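Side-chain contacts in hydrogenase (NiFe) small subunit HydA (Allochromatium vinosum, PDB 3MYR), which probably relays electrons through its iron-sulfur clusters as the small subunit of a heterodimeric enzyme that oxidises hydrogen with an electron acceptor: residues M130-M133 / D134-D138; M152-T155 / G156-H160. All coordinates share one frame; numbering follows the deposited sequence.

Contact 1: residues M130-M133 / D134-D138; sequences MSVM and DLVRD
Ser131 caps the short helix 132-135 at its N terminus: its OG accepts a weak hydrogen bond from Asp134 N at 3.3 Å. The hydroxyl can turn to that amide because OG sits between the backbone N and carbonyl carbon (chi1 64°), and serine, small and polar, suits an N-cap. Among the backbone bonds, Val132 O takes Val136 N at 2.7 Å and a weak bond from Leu135 N. Water extends the polar network. One molecule accepts from Ser131 N and donates to Asp134 OD2 at 2.5 Å; another joins Met133 O to Arg137 NH1, lying in the guanidinium plane at its edge.

The apolar contacts lie elsewhere on the turn. Met130, its chain bent at chi3 (54°), brings CE tightly against Leu135 CD1 at 3.5 Å, the two side chains crossing at about a right angle. Replacing Leu135 by alanine is likely to leave the Met130 methyl without this partner and to open a gap beside Tyr94 and Leu97. Val132 and Val136 lie side by side, pointing the same way, with Val132 CG1 4.1 Å from Val136 CG2. The N-terminal end of this one-turn helix would probably favour the negative charge of the Asp134 carboxylate.

Contact 2: residues M152-T155 / G156-H160; sequences MVIT and GVIAH
Val153 and Val157 stand one helical turn apart on the buried side of helix 151-164, with Val153 CG1 4.5 Å from Val157 CG2. Beside them Ile154 CG2 comes within 4.3 Å of Ile158 CD1. These are loose touches between the branches themselves; closer packing is made against the backbone. With CG1 of Val157 anti to the backbone N (chi1 171°), its CG2 lies beside that nitrogen and comes to 3.3 Å from Val153 O, and Ile158 lays CG1 3.4 Å from Ile154 O. Branched aliphatic residues suit this side, where they cover the peptide groups and offer methyls to the surrounding core.

The more open side carries Met152, Gly156 and Ala159, all partly exposed. Gly156 N bonds to Met152 O at 2.9 Å, and glycine, having no side chain, adds no bulk next to that carbonyl. Ala159 N bonds to Thr155 O at 2.7 Å, and the small CB of Ala159 rests 3.3 Å from the same Thr155 O. Thr155, itself buried, returns its OG1 to Pro151 O in a weak hydrogen bond, which suits a hydroxyl within a helix.

The valines pack on Phe179 of helix 177-180 and Val144 of strand 141-144, while Ile154 meets Ser20 and Thr155 meets Leu21 on helix 16-23, the helix that carries the cluster ligand Cys17.

In the fold
Both contacts lie in the N-terminal part of the chain, which holds the mixed, mostly parallel sheet and the four cysteines of one [4Fe-4S] cluster. Contact 1 comes first, a short turn leading out of strand 129-130 and packed between helix 93-101 and the sheet. The chain then enters strand 141-144, passes the cluster ligand Cys147 and begins helix 151-164, where contact 2 spans successive turns. Neither contact closes a long loop; they follow in series, without nesting or crossing. The centres of contact 1 and contact 2 are about 22 Å apart. Strand 141-144 is their common neighbour, touched by contact 1 at its start, through Val132, and by contact 2 at its end.

Contact 1: residues M130-M133 / D134-D138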
loop_
_atom_site.group_PDB
_atom_site.type_symbol
_atom_site.label_atom_id
_atom_site.label_comp_id
_atom_site.label_asym_id
_atom_site.label_seq_id
_atom_site.Cartn_x
_atom_site.Cartn_y
_atom_site.Cartn_z
ATOM N N MET A 130 -9.463 19.776 -2.200
ATOM C CA MET A 130 -9.561 20.461 -3.506
ATOM C C MET A 130 -8.450 19.928 -4.416
ATOM O O MET A 130 -7.519 19.312 -3.924
ATOM C CB MET A 130 -9.330 21.978 -3.256
ATOM C CG MET A 130 -10.571 22.528 -2.419
ATOM S SD MET A 130 -10.641 24.293 -2.304
ATOM C CE MET A 130 -10.580 24.822 -4.019
ATOM N N SER A 131 -8.522 20.256 -5.708
ATOM C CA SER A 131 -7.573 19.785 -6.724
ATOM C C SER A 131 -6.488 20.854 -6.885
ATOM O O SER A 131 -6.661 22.009 -6.458
ATOM C CB SER A 131 -8.302 19.671 -8.091
ATOM O OG SER A 131 -8.743 20.973 -8.546
ATOM N N VAL A 132 -5.405 20.476 -7.537
ATOM C CA VAL A 132 -4.306 21.393 -7.837
ATOM C C VAL A 132 -4.718 22.592 -8.697
ATOM O O VAL A 132 -4.502 23.721 -8.280
ATOM C CB VAL A 132 -3.154 20.584 -8.511
ATOM C CG1 VAL A 132 -2.057 21.536 -9.038
ATOM C CG2 VAL A 132 -2.638 19.588 -7.515
ATOM N N MET A 133 -5.415 22.344 -9.825
ATOM C CA MET A 133 -5.793 23.419 -10.763
ATOM C C MET A 133 -6.750 24.443 -10.124
ATOM O O MET A 133 -6.715 25.625 -10.430
ATOM C CB MET A 133 -6.410 22.808 -12.032
ATOM C CG MET A 133 -7.780 22.159 -11.792
ATOM S SD MET A 133 -8.459 21.184 -13.196
ATOM C CE MET A 133 -9.203 22.496 -14.171
ATOM N N ASP A 134 -7.585 24.003 -9.187
ATOM C CA ASP A 134 -8.405 24.954 -8.424
ATOM C C ASP A 134 -7.598 25.843 -7.485
ATOM O O ASP A 134 -7.937 26.994 -7.255
ATOM C CB ASP A 134 -9.511 24.234 -7.623
ATOM C CG ASP A 134 -10.669 23.733 -8.538
ATOM O OD1 ASP A 134 -10.629 23.930 -9.781
ATOM O OD2 ASP A 134 -11.551 23.061 -8.016
ATOM N N LEU A 135 -6.519 25.321 -6.957
ATOM C CA LEU A 135 -5.698 26.082 -6.009
ATOM C C LEU A 135 -4.508 26.812 -6.606
ATOM O O LEU A 135 -3.982 27.785 -6.005
ATOM C CB LEU A 135 -5.153 25.136 -4.980
ATOM C CG LEU A 135 -6.008 24.713 -3.773
ATOM C CD1 LEU A 135 -7.240 25.463 -3.259
ATOM C CD2 LEU A 135 -5.789 23.297 -3.229
ATOM N N VAL A 136 -4.044 26.329 -7.752
ATOM C CA VAL A 136 -2.823 26.821 -8.303
ATOM C C VAL A 136 -3.169 27.324 -9.683
ATOM O O VAL A 136 -3.372 26.526 -10.641
ATOM C CB VAL A 136 -1.768 25.698 -8.455
ATOM C CG1 VAL A 136 -0.490 26.310 -9.150
ATOM C CG2 VAL A 136 -1.420 25.120 -7.075
ATOM N N ARG A 137 -3.192 28.644 -9.820
ATOM C CA ARG A 137 -3.626 29.263 -11.072
ATOM C C ARG A 137 -2.516 29.979 -11.819
ATOM O O ARG A 137 -2.683 30.360 -12.991
ATOM C CB ARG A 137 -4.789 30.229 -10.843
ATOM C CG ARG A 137 -6.135 29.467 -10.535
ATOM C CD ARG A 137 -7.239 30.422 -10.134
ATOM N NE ARG A 137 -7.492 31.396 -11.195
ATOM C CZ ARG A 137 -7.960 31.116 -12.409
ATOM N NH1 ARG A 137 -8.330 29.860 -12.730
ATOM N NH2 ARG A 137 -8.134 32.132 -13.268
ATOM N N ASP A 138 -1.387 30.245 -11.203
ATOM C CA ASP A 138 -0.578 31.084 -12.045
ATOM C C ASP A 138 0.626 30.363 -12.645
ATOM O O ASP A 138 1.623 30.946 -12.909
ATOM C CB ASP A 138 -0.422 32.525 -11.461
ATOM C CG ASP A 138 -1.844 33.288 -11.366
ATOM O OD1 ASP A 138 -2.450 33.686 -12.441
ATOM O OD2 ASP A 138 -2.373 33.421 -10.198
HETATM O O HOH W 1 -11.232 21.388 -6.166
HETATM O O HOH W 2 -8.690 27.413 -11.152
#

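Contact 2: residues M152-T155 / G156-H160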
loop_
_atom_site.group_PDB
_atom_site.type_symbol
_atom_site.label_atom_id
_atom_site.label_comp_id
_atom_site.label_asym_id
_atom_site.label_seq_id
_atom_site.Cartn_x
_atom_site.Cartn_y
_atom_site.Cartn_z
ATOM N N MET A 152 2.943 3.648 -17.736
ATOM C CA MET A 152 3.677 4.241 -18.854
ATOM C C MET A 152 3.034 5.491 -19.418
ATOM O O MET A 152 3.684 6.206 -20.170
ATOM C CB MET A 152 3.970 3.211 -19.926
ATOM C CG MET A 152 5.251 2.471 -19.408
ATOM S SD MET A 152 6.092 1.663 -20.693
ATOM C CE MET A 152 4.963 0.311 -21.090
ATOM N N VAL A 153 1.851 5.872 -18.896
ATOM C CA VAL A 153 1.354 7.246 -19.135
ATOM C C VAL A 153 2.094 8.220 -18.258
ATOM O O VAL A 153 2.482 9.308 -18.705
ATOM C CB VAL A 153 -0.169 7.338 -18.929
ATOM C CG1 VAL A 153 -0.631 8.806 -18.870
ATOM C CG2 VAL A 153 -0.873 6.560 -20.046
ATOM N N ILE A 154 2.263 7.890 -16.981
ATOM C CA ILE A 154 3.054 8.777 -16.095
ATOM C C ILE A 154 4.462 9.009 -16.657
ATOM O O ILE A 154 4.868 10.132 -16.823
ATOM C CB ILE A 154 3.121 8.260 -14.678
ATOM C CG1 ILE A 154 1.694 8.007 -14.176
ATOM C CG2 ILE A 154 3.817 9.280 -13.716
ATOM C CD1 ILE A 154 1.676 7.219 -12.843
ATOM N N THR A 155 5.208 7.954 -16.965
ATOM C CA THR A 155 6.567 8.184 -17.433
ATOM C C THR A 155 6.549 8.723 -18.886
ATOM O O THR A 155 7.470 9.378 -19.286
ATOM C CB THR A 155 7.415 6.873 -17.362
ATOM O OG1 THR A 155 6.703 5.824 -18.045
ATOM C CG2 THR A 155 7.572 6.409 -15.921
ATOM N N GLY A 156 5.551 8.359 -19.673
ATOM C CA GLY A 156 5.325 8.933 -21.004
ATOM C C GLY A 156 5.232 10.473 -21.030
ATOM O O GLY A 156 5.836 11.135 -21.881
ATOM N N VAL A 157 4.484 11.023 -20.090
ATOM C CA VAL A 157 4.346 12.450 -19.955
ATOM C C VAL A 157 5.672 13.028 -19.526
ATOM O O VAL A 157 6.118 14.051 -20.060
ATOM C CB VAL A 157 3.301 12.780 -18.881
ATOM C CG1 VAL A 157 3.300 14.321 -18.554
ATOM C CG2 VAL A 157 1.892 12.450 -19.422
ATOM N N ILE A 158 6.316 12.397 -18.560
ATOM C CA ILE A 158 7.595 12.890 -18.124
ATOM C C ILE A 158 8.619 12.836 -19.255
ATOM O O ILE A 158 9.346 13.801 -19.449
ATOM C CB ILE A 158 8.106 12.109 -16.887
ATOM C CG1 ILE A 158 7.190 12.400 -15.698
ATOM C CG2 ILE A 158 9.576 12.487 -16.572
ATOM C CD1 ILE A 158 7.414 11.421 -14.500
ATOM N N ALA A 159 8.655 11.727 -20.001
ATOM C CA ALA A 159 9.653 11.598 -21.078
ATOM C C ALA A 159 9.361 12.637 -22.187
ATOM O O ALA A 159 10.268 13.144 -22.797
ATOM C CB ALA A 159 9.600 10.193 -21.701
ATOM N N HIS A 160 8.075 12.891 -22.474
ATOM C CA HIS A 160 7.720 13.908 -23.458
ATOM C C HIS A 160 8.375 15.266 -23.078
ATOM O O HIS A 160 8.996 15.949 -23.911
ATOM C CB HIS A 160 6.210 14.043 -23.483
ATOM C CG HIS A 160 5.687 14.869 -24.617
ATOM N ND1 HIS A 160 6.028 16.200 -24.798
ATOM C CD2 HIS A 160 4.744 14.593 -25.548
ATOM C CE1 HIS A 160 5.450 16.645 -25.900
ATOM N NE2 HIS A 160 4.637 15.704 -26.353
#